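Local atomic coordinates of phosphatidylinositol-specific phospholipase C1 (Streptomyces antibioticus, PDB entry 3H4X), a protein that belongs to the phosphatidylinositol-specific phospholipase C family and folds as a TIM barrel. Residues Asp287-Pro292 / Ala320-Tyr325; Gly297-Glu302 / Trp324-Ser329. All coordinates share one frame; numbering follows the deposited sequence.

Interaction 1 (Asp287-Pro292 / Ala320-Tyr325). With EOH (ethanol), chain J; EOH (ethanol), chain R.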
ATOM      1  N   ASP A 287      -8.569  -7.785  -6.094  1.00  8.38           N
ATOM      2  CA  ASP A 287      -9.141  -8.882  -6.869  1.00  8.94           C
ATOM      3  C   ASP A 287      -9.873  -8.361  -8.099  1.00  8.76           C
ATOM      4  O   ASP A 287     -11.027  -8.709  -8.352  1.00  8.60           O
ATOM      5  CB  ASP A 287     -10.055  -9.739  -5.993  1.00  9.64           C
ATOM      6  CG  ASP A 287      -9.280 -10.534  -4.962  1.00 11.15           C
ATOM      7  OD1 ASP A 287      -8.263 -11.151  -5.336  1.00 13.24           O
ATOM      8  OD2 ASP A 287      -9.671 -10.534  -3.780  1.00 13.76           O
ATOM      9  N   ALA A 288      -9.178  -7.528  -8.865  1.00  8.88           N
ATOM     10  CA  ALA A 288      -9.744  -6.912 -10.060  1.00  9.37           C
ATOM     11  C   ALA A 288     -10.293  -7.939 -11.048  1.00  9.75           C
ATOM     12  O   ALA A 288     -11.220  -7.652 -11.804  1.00  9.98           O
ATOM     13  CB  ALA A 288      -8.705  -6.034 -10.739  1.00  9.49           C
ATOM     14  N   HIS A 289      -9.721  -9.135 -11.037  1.00  9.99           N
ATOM     15  CA  HIS A 289     -10.135 -10.186 -11.961  1.00 10.61           C
ATOM     16  C   HIS A 289     -11.528 -10.742 -11.658  1.00 10.86           C
ATOM     17  O   HIS A 289     -12.168 -11.337 -12.533  1.00 11.14           O
ATOM     18  CB  HIS A 289      -9.112 -11.319 -11.937  1.00 10.93           C
ATOM     19  CG  HIS A 289      -8.965 -11.965 -10.596  1.00 11.60           C
ATOM     20  ND1 HIS A 289      -8.451 -11.302  -9.500  1.00 12.77           N
ATOM     21  CD2 HIS A 289      -9.270 -13.213 -10.172  1.00 13.23           C
ATOM     22  CE1 HIS A 289      -8.444 -12.117  -8.462  1.00 13.97           C
ATOM     23  NE2 HIS A 289      -8.935 -13.282  -8.842  1.00 14.17           N
ATOM     24  N   ASN A 290     -11.998 -10.553 -10.427  1.00 11.02           N
ATOM     25  CA  ASN A 290     -13.288 -11.103 -10.007  1.00 11.47           C
ATOM     26  C   ASN A 290     -14.481 -10.225 -10.362  1.00 11.37           C
ATOM     27  O   ASN A 290     -15.627 -10.595 -10.113  1.00 11.74           O
ATOM     28  CB  ASN A 290     -13.298 -11.400  -8.507  1.00 11.90           C
ATOM     29  CG  ASN A 290     -12.580 -12.686  -8.159  1.00 13.59           C
ATOM     30  OD1 ASN A 290     -12.166 -12.885  -7.018  1.00 15.86           O
ATOM     31  ND2 ASN A 290     -12.430 -13.566  -9.140  1.00 14.32           N
ATOM     32  N   VAL A 291     -14.222  -9.058 -10.934  1.00 11.15           N
ATOM     33  CA  VAL A 291     -15.304  -8.245 -11.469  1.00 11.29           C
ATOM     34  C   VAL A 291     -15.950  -9.025 -12.611  1.00 11.65           C
ATOM     35  O   VAL A 291     -15.248  -9.555 -13.470  1.00 11.60           O
ATOM     36  CB  VAL A 291     -14.775  -6.902 -11.989  1.00 11.05           C
ATOM     37  CG1 VAL A 291     -15.885  -6.100 -12.637  1.00 11.49           C
ATOM     38  CG2 VAL A 291     -14.140  -6.111 -10.850  1.00 10.81           C
ATOM     39  N   PRO A 292     -17.290  -9.117 -12.624  1.00 12.20           N
ATOM     40  CA  PRO A 292     -17.925  -9.896 -13.687  1.00 12.91           C
ATOM     41  C   PRO A 292     -17.886  -9.173 -15.030  1.00 13.49           C
ATOM     42  O   PRO A 292     -18.023  -7.954 -15.075  1.00 13.44           O
ATOM     43  CB  PRO A 292     -19.370 -10.049 -13.199  1.00 13.19           C
ATOM     44  CG  PRO A 292     -19.590  -8.919 -12.256  1.00 13.02           C
ATOM     45  CD  PRO A 292     -18.259  -8.602 -11.638  1.00 12.23           C
ATOM     46  N   ALA A 320      -5.841  -0.898  -9.442  1.00  8.12           N
ATOM     47  CA  ALA A 320      -6.484  -2.187  -9.640  1.00  8.63           C
ATOM     48  C   ALA A 320      -5.428  -3.249  -9.349  1.00  8.64           C
ATOM     49  O   ALA A 320      -4.350  -3.223  -9.946  1.00  8.77           O
ATOM     50  CB  ALA A 320      -6.976  -2.316 -11.070  1.00  9.16           C
ATOM     51  N   THR A 321      -5.715  -4.173  -8.437  1.00  8.70           N
ATOM     52  CA  THR A 321      -4.729  -5.196  -8.102  1.00  8.90           C
ATOM     53  C   THR A 321      -5.225  -6.608  -8.366  1.00  8.79           C
ATOM     54  O   THR A 321      -6.421  -6.901  -8.255  1.00  9.07           O
ATOM     55  CB  THR A 321      -4.205  -5.068  -6.648  1.00  9.06           C
ATOM     56  OG1 THR A 321      -5.140  -5.647  -5.729  1.00  9.64           O
ATOM     57  CG2 THR A 321      -3.978  -3.610  -6.283  1.00  9.61           C
ATOM     58  N   ALA A 322      -4.279  -7.461  -8.746  1.00  9.35           N
ATOM     59  CA  ALA A 322      -4.517  -8.876  -8.974  1.00  9.81           C
ATOM     60  C   ALA A 322      -3.151  -9.563  -8.913  1.00 10.35           C
ATOM     61  O   ALA A 322      -2.232  -9.055  -8.266  1.00 10.29           O
ATOM     62  CB  ALA A 322      -5.201  -9.110 -10.319  1.00 10.10           C
ATOM     63  N   ASP A 323      -3.010 -10.706  -9.582  1.00 10.87           N
ATOM     64  CA  ASP A 323      -1.755 -11.459  -9.559  1.00 11.83           C
ATOM     65  C   ASP A 323      -1.103 -11.531 -10.937  1.00 11.66           C
ATOM     66  O   ASP A 323      -0.492 -12.545 -11.280  1.00 12.02           O
ATOM     67  CB  ASP A 323      -1.993 -12.888  -9.062  1.00 12.75           C
ATOM     68  CG  ASP A 323      -2.428 -12.946  -7.612  1.00 15.11           C
ATOM     69  OD1 ASP A 323      -2.382 -11.911  -6.920  1.00 17.52           O
ATOM     70  OD2 ASP A 323      -2.817 -14.043  -7.158  1.00 18.32           O
ATOM     71  N   TRP A 324      -1.211 -10.461 -11.714  1.00 11.37           N
ATOM     72  CA  TRP A 324      -0.823 -10.500 -13.126  1.00 11.50           C
ATOM     73  C   TRP A 324       0.676 -10.337 -13.385  1.00 11.74           C
ATOM     74  O   TRP A 324       1.080  -9.602 -14.288  1.00 11.68           O
ATOM     75  CB  TRP A 324      -1.605  -9.454 -13.924  1.00 11.42           C
ATOM     76  CG  TRP A 324      -3.095  -9.648 -13.880  1.00 11.07           C
ATOM     77  CD1 TRP A 324      -3.766 -10.831 -13.767  1.00 11.39           C
ATOM     78  CD2 TRP A 324      -4.094  -8.626 -13.972  1.00 11.30           C
ATOM     79  NE1 TRP A 324      -5.122 -10.607 -13.774  1.00 11.45           N
ATOM     80  CE2 TRP A 324      -5.349  -9.262 -13.901  1.00 11.44           C
ATOM     81  CE3 TRP A 324      -4.049  -7.236 -14.103  1.00 11.91           C
ATOM     82  CZ2 TRP A 324      -6.551  -8.554 -13.952  1.00 11.87           C
ATOM     83  CZ3 TRP A 324      -5.243  -6.536 -14.159  1.00 12.65           C
ATOM     84  CH2 TRP A 324      -6.476  -7.195 -14.083  1.00 12.73           C
ATOM     85  N   TYR A 325       1.500 -11.034 -12.612  1.00 11.99           N
ATOM     86  CA  TYR A 325       2.943 -10.950 -12.817  1.00 12.87           C
ATOM     87  C   TYR A 325       3.409 -11.390 -14.221  1.00 13.21           C
ATOM     88  O   TYR A 325       4.440 -10.918 -14.696  1.00 13.48           O
ATOM     89  CB  TYR A 325       3.710 -11.679 -11.703  1.00 13.15           C
ATOM     90  CG  TYR A 325       3.491 -13.174 -11.662  1.00 14.25           C
ATOM     91  CD1 TYR A 325       4.289 -14.033 -12.405  1.00 15.15           C
ATOM     92  CD2 TYR A 325       2.492 -13.730 -10.873  1.00 15.25           C
ATOM     93  CE1 TYR A 325       4.095 -15.401 -12.370  1.00 16.23           C
ATOM     94  CE2 TYR A 325       2.290 -15.098 -10.834  1.00 16.21           C
ATOM     95  CZ  TYR A 325       3.096 -15.926 -11.584  1.00 16.82           C
ATOM     96  OH  TYR A 325       2.903 -17.289 -11.551  1.00 18.64           O
TER
HETATM   97  C1  EOH J 348     -14.526 -10.420  -5.422  1.00 26.66           C
HETATM   98  C2  EOH J 348     -15.811 -10.558  -4.614  1.00 26.66           C
HETATM   99  O   EOH J 348     -13.461 -11.161  -4.868  1.00 26.44           O
HETATM  100  C1  EOH R 356       6.910 -14.032 -15.179  1.00 26.40           C
HETATM  101  C2  EOH R 356       5.857 -14.721 -16.039  1.00 26.38           C
HETATM  102  O   EOH R 356       6.612 -12.670 -14.969  1.00 26.28           O
HETATM  103  O   HOH W   1      -5.800  -8.258  -5.208  1.00 11.49           O
HETATM  104  O   HOH W   2      -5.404 -10.670  -6.272  1.00 17.38           O
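Ala288 carries this contact with its backbone and methyl group. Ala288 N gives a nearly straight hydrogen bond to Thr321 O (2.9 Å, 176° at the hydrogen). Ala288 CB points toward the other segment and meets Ala320 CB at 4.1 Å. Trp324 CH2, at the far end of the indole, lies 4.2 Å from Ala288 CB. Trp324 reaches there because its CG lies beside its own N (chi1 -60°). Ala322 CB sits over the centre of the indole face, 3.6 Å above the plane. Ala322 CB is also 4.0 Å from His289 ND1. That nitrogen is buried with no polar partner in the model. With His289 CG between its N and carbonyl carbon (chi1 61°), the ring is brought beside that methyl. Asn290 CG lies 3.7 Å above one face of the imidazole, offset toward the rim.

Asp287 N and Thr321 OG1 share one water. A second water donates to Asp287 OD1 and, weakly, to Asp323 OD1.

The contact joins the 3-10 turn after strand 282-286 to the C-terminal end of strand 319-322. Helix 302-314 is the crossover of this beta-alpha-beta unit; its Leu312 touches Ala288 and Ala320, and its Arg308 hydrogen-bonds Ala288 O.

Interaction 2 (Gly297-Glu302 / Trp324-Ser329). With EOH (ethanol), chain R.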
ATOM      1  N   GLY A 297      -6.980 -14.535 -12.513  1.00 13.16           N
ATOM      2  CA  GLY A 297      -6.274 -13.671 -11.574  1.00 13.28           C
ATOM      3  C   GLY A 297      -4.774 -13.623 -11.806  1.00 13.61           C
ATOM      4  O   GLY A 297      -4.086 -12.749 -11.278  1.00 13.53           O
ATOM      5  N   THR A 298      -4.263 -14.559 -12.602  1.00 14.22           N
ATOM      6  CA  THR A 298      -2.828 -14.659 -12.842  1.00 15.03           C
ATOM      7  C   THR A 298      -2.497 -14.576 -14.324  1.00 15.47           C
ATOM      8  O   THR A 298      -1.661 -13.770 -14.736  1.00 15.36           O
ATOM      9  CB  THR A 298      -2.263 -15.972 -12.265  1.00 15.08           C
ATOM     10  OG1 THR A 298      -2.606 -16.069 -10.878  1.00 15.92           O
ATOM     11  CG2 THR A 298      -0.747 -16.025 -12.423  1.00 15.42           C
ATOM     12  N   HIS A 299      -3.167 -15.406 -15.122  1.00 16.10           N
ATOM     13  CA  HIS A 299      -2.868 -15.533 -16.547  1.00 17.00           C
ATOM     14  C   HIS A 299      -4.039 -15.175 -17.460  1.00 16.96           C
ATOM     15  O   HIS A 299      -4.403 -15.969 -18.327  1.00 17.22           O
ATOM     16  CB  HIS A 299      -2.444 -16.970 -16.879  1.00 17.56           C
ATOM     17  CG  HIS A 299      -1.173 -17.407 -16.222  1.00 19.09           C
ATOM     18  ND1 HIS A 299       0.070 -17.145 -16.758  1.00 20.44           N
ATOM     19  CD2 HIS A 299      -0.952 -18.111 -15.088  1.00 20.14           C
ATOM     20  CE1 HIS A 299       1.002 -17.657 -15.974  1.00 20.61           C
ATOM     21  NE2 HIS A 299       0.409 -18.249 -14.954  1.00 20.58           N
ATOM     22  N   PRO A 300      -4.636 -13.986 -17.289  1.00 16.88           N
ATOM     23  CA  PRO A 300      -5.652 -13.610 -18.263  1.00 17.01           C
ATOM     24  C   PRO A 300      -4.947 -13.199 -19.544  1.00 17.18           C
ATOM     25  O   PRO A 300      -3.722 -13.115 -19.561  1.00 17.31           O
ATOM     26  CB  PRO A 300      -6.302 -12.388 -17.620  1.00 16.88           C
ATOM     27  CG  PRO A 300      -5.178 -11.748 -16.877  1.00 16.81           C
ATOM     28  CD  PRO A 300      -4.346 -12.894 -16.342  1.00 16.79           C
ATOM     29  N   THR A 301      -5.694 -12.943 -20.611  1.00 17.43           N
ATOM     30  CA  THR A 301      -5.075 -12.376 -21.799  1.00 17.59           C
ATOM     31  C   THR A 301      -4.771 -10.906 -21.533  1.00 17.52           C
ATOM     32  O   THR A 301      -5.408 -10.277 -20.685  1.00 17.23           O
ATOM     33  CB  THR A 301      -5.972 -12.497 -23.048  1.00 17.70           C
ATOM     34  OG1 THR A 301      -7.085 -11.604 -22.929  1.00 17.78           O
ATOM     35  CG2 THR A 301      -6.474 -13.929 -23.223  1.00 18.12           C
ATOM     36  N   GLU A 302      -3.786 -10.366 -22.241  1.00 17.45           N
ATOM     37  CA  GLU A 302      -3.437  -8.960 -22.112  1.00 17.45           C
ATOM     38  C   GLU A 302      -4.653  -8.074 -22.373  1.00 16.89           C
ATOM     39  O   GLU A 302      -4.890  -7.094 -21.660  1.00 16.94           O
ATOM     40  CB  GLU A 302      -2.305  -8.602 -23.077  1.00 17.94           C
ATOM     41  CG  GLU A 302      -1.898  -7.143 -23.044  1.00 19.64           C
ATOM     42  CD  GLU A 302      -0.765  -6.833 -24.005  1.00 21.75           C
ATOM     43  OE1 GLU A 302      -0.660  -7.515 -25.047  1.00 22.92           O
ATOM     44  OE2 GLU A 302       0.019  -5.904 -23.717  1.00 23.06           O
ATOM     45  N   TRP A 324      -1.211 -10.461 -11.714  1.00 11.37           N
ATOM     46  CA  TRP A 324      -0.823 -10.500 -13.126  1.00 11.50           C
ATOM     47  C   TRP A 324       0.676 -10.337 -13.385  1.00 11.74           C
ATOM     48  O   TRP A 324       1.080  -9.602 -14.288  1.00 11.68           O
ATOM     49  CB  TRP A 324      -1.605  -9.454 -13.924  1.00 11.42           C
ATOM     50  CG  TRP A 324      -3.095  -9.648 -13.880  1.00 11.07           C
ATOM     51  CD1 TRP A 324      -3.766 -10.831 -13.767  1.00 11.39           C
ATOM     52  CD2 TRP A 324      -4.094  -8.626 -13.972  1.00 11.30           C
ATOM     53  NE1 TRP A 324      -5.122 -10.607 -13.774  1.00 11.45           N
ATOM     54  CE2 TRP A 324      -5.349  -9.262 -13.901  1.00 11.44           C
ATOM     55  CE3 TRP A 324      -4.049  -7.236 -14.103  1.00 11.91           C
ATOM     56  CZ2 TRP A 324      -6.551  -8.554 -13.952  1.00 11.87           C
ATOM     57  CZ3 TRP A 324      -5.243  -6.536 -14.159  1.00 12.65           C
ATOM     58  CH2 TRP A 324      -6.476  -7.195 -14.083  1.00 12.73           C
ATOM     59  N   TYR A 325       1.500 -11.034 -12.612  1.00 11.99           N
ATOM     60  CA  TYR A 325       2.943 -10.950 -12.817  1.00 12.87           C
ATOM     61  C   TYR A 325       3.409 -11.390 -14.221  1.00 13.21           C
ATOM     62  O   TYR A 325       4.440 -10.918 -14.696  1.00 13.48           O
ATOM     63  CB  TYR A 325       3.710 -11.679 -11.703  1.00 13.15           C
ATOM     64  CG  TYR A 325       3.491 -13.174 -11.662  1.00 14.25           C
ATOM     65  CD1 TYR A 325       4.289 -14.033 -12.405  1.00 15.15           C
ATOM     66  CD2 TYR A 325       2.492 -13.730 -10.873  1.00 15.25           C
ATOM     67  CE1 TYR A 325       4.095 -15.401 -12.370  1.00 16.23           C
ATOM     68  CE2 TYR A 325       2.290 -15.098 -10.834  1.00 16.21           C
ATOM     69  CZ  TYR A 325       3.096 -15.926 -11.584  1.00 16.82           C
ATOM     70  OH  TYR A 325       2.903 -17.289 -11.551  1.00 18.64           O
ATOM     71  N   PRO A 326       2.654 -12.282 -14.894  1.00 13.56           N
ATOM     72  CA  PRO A 326       3.062 -12.657 -16.252  1.00 14.12           C
ATOM     73  C   PRO A 326       2.851 -11.547 -17.279  1.00 14.64           C
ATOM     74  O   PRO A 326       3.251 -11.695 -18.435  1.00 15.37           O
ATOM     75  CB  PRO A 326       2.144 -13.842 -16.580  1.00 14.40           C
ATOM     76  CG  PRO A 326       1.707 -14.374 -15.268  1.00 13.96           C
ATOM     77  CD  PRO A 326       1.579 -13.153 -14.391  1.00 13.38           C
ATOM     78  N   LEU A 327       2.236 -10.442 -16.866  1.00 14.87           N
ATOM     79  CA  LEU A 327       1.888  -9.375 -17.800  1.00 15.06           C
ATOM     80  C   LEU A 327       2.473  -8.017 -17.411  1.00 15.14           C
ATOM     81  O   LEU A 327       1.733  -7.089 -17.094  1.00 14.77           O
ATOM     82  CB  LEU A 327       0.365  -9.257 -17.920  1.00 15.29           C
ATOM     83  CG  LEU A 327      -0.409 -10.506 -18.347  1.00 16.01           C
ATOM     84  CD1 LEU A 327      -1.905 -10.285 -18.166  1.00 16.53           C
ATOM     85  CD2 LEU A 327      -0.085 -10.882 -19.785  1.00 16.91           C
ATOM     86  N   PRO A 328       3.808  -7.889 -17.443  1.00 15.41           N
ATOM     87  CA  PRO A 328       4.429  -6.624 -17.043  1.00 15.65           C
ATOM     88  C   PRO A 328       3.946  -5.427 -17.863  1.00 16.05           C
ATOM     89  O   PRO A 328       3.911  -4.306 -17.357  1.00 16.03           O
ATOM     90  CB  PRO A 328       5.928  -6.871 -17.265  1.00 15.74           C
ATOM     91  CG  PRO A 328       6.006  -8.082 -18.143  1.00 15.50           C
ATOM     92  CD  PRO A 328       4.803  -8.904 -17.823  1.00 15.54           C
ATOM     93  N   SER A 329       3.571  -5.657 -19.117  1.00 16.60           N
ATOM     94  CA  SER A 329       3.054  -4.580 -19.951  1.00 16.91           C
ATOM     95  C   SER A 329       1.784  -4.000 -19.333  1.00 16.35           C
ATOM     96  O   SER A 329       1.578  -2.786 -19.334  1.00 16.92           O
ATOM     97  CB  SER A 329       2.777  -5.080 -21.373  1.00 17.41           C
ATOM     98  OG  SER A 329       1.623  -5.902 -21.409  1.00 19.18           O
TER
HETATM   99  C1  EOH R 356       6.910 -14.032 -15.179  1.00 26.40           C
HETATM  100  C2  EOH R 356       5.857 -14.721 -16.039  1.00 26.38           C
HETATM  101  O   EOH R 356       6.612 -12.670 -14.969  1.00 26.28           O
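Gly297 meets the indole of Trp324 through its carbonyl. Gly297 O lies 3.2 Å from Trp324 CD1, but its angle to NE1 is too poor for a hydrogen bond. NE1 instead donates to Asp296 O.

Thr298 presents its methyl to Tyr325. Thr298 CG2 is anti to its own N and rests 3.6 Å from Tyr325 CE2, at a slant to the ring. Thr298 O lies near the indole plane at its edge, and Pro326 CD approaches the same oxygen at 3.3 Å.

The His299 and Pro326 side chains cross at about a right angle, with Pro326 CG oblique to the imidazole. His299 CE1 comes to 3.4 Å from Pro326 CG.

Pro300 packs over a face of the indole, crossing it at about a right angle. Pro300 CG is 3.3 Å from Trp324 NE1. On the Leu327 side, the same Pro300 CG meets Leu327 CD1 at 3.8 Å.

Thr301 is the N-cap of helix 302-314, its OG1 bound to Glu304 N. Glu302 then extends its side chain (chi1 178°) to Ser329. Ser329 OG donates to Glu302 OE2 at 2.8 Å, from above the carboxylate plane.

Trp324 to Leu327 form a type I beta turn, and Leu327 is the N-cap of helix 328-331. The contact therefore joins the lead-ins of two helices. It is largely apolar, with Ser329 to Glu302 as its one direct hydrogen bond. Thr298 O is buried with no polar partner in the model and is faced by Pro326 CD.

In the fold
Interactions 1 and 2 lie side by side, their centres about 9 Å apart, on the same side of the chain's centre. They share Trp324 and Tyr325, and the Trp324 indole is packed by both. A probable hydrogen bond from Asp323 N to Gly297 O (2.9 Å) also ties them, and His289 CG packs on Gly297 CA at 3.3 Å. The path from strand 319-322 to helix 328-331 thus runs along both parts of the loop between strand 282-286 and helix 302-314. The ethanol of chain R binds Tyr325 O but takes no part in the interface of interaction 1. No residue of 287-292, 297-302 or 320-329 lines the acetyl-group sites.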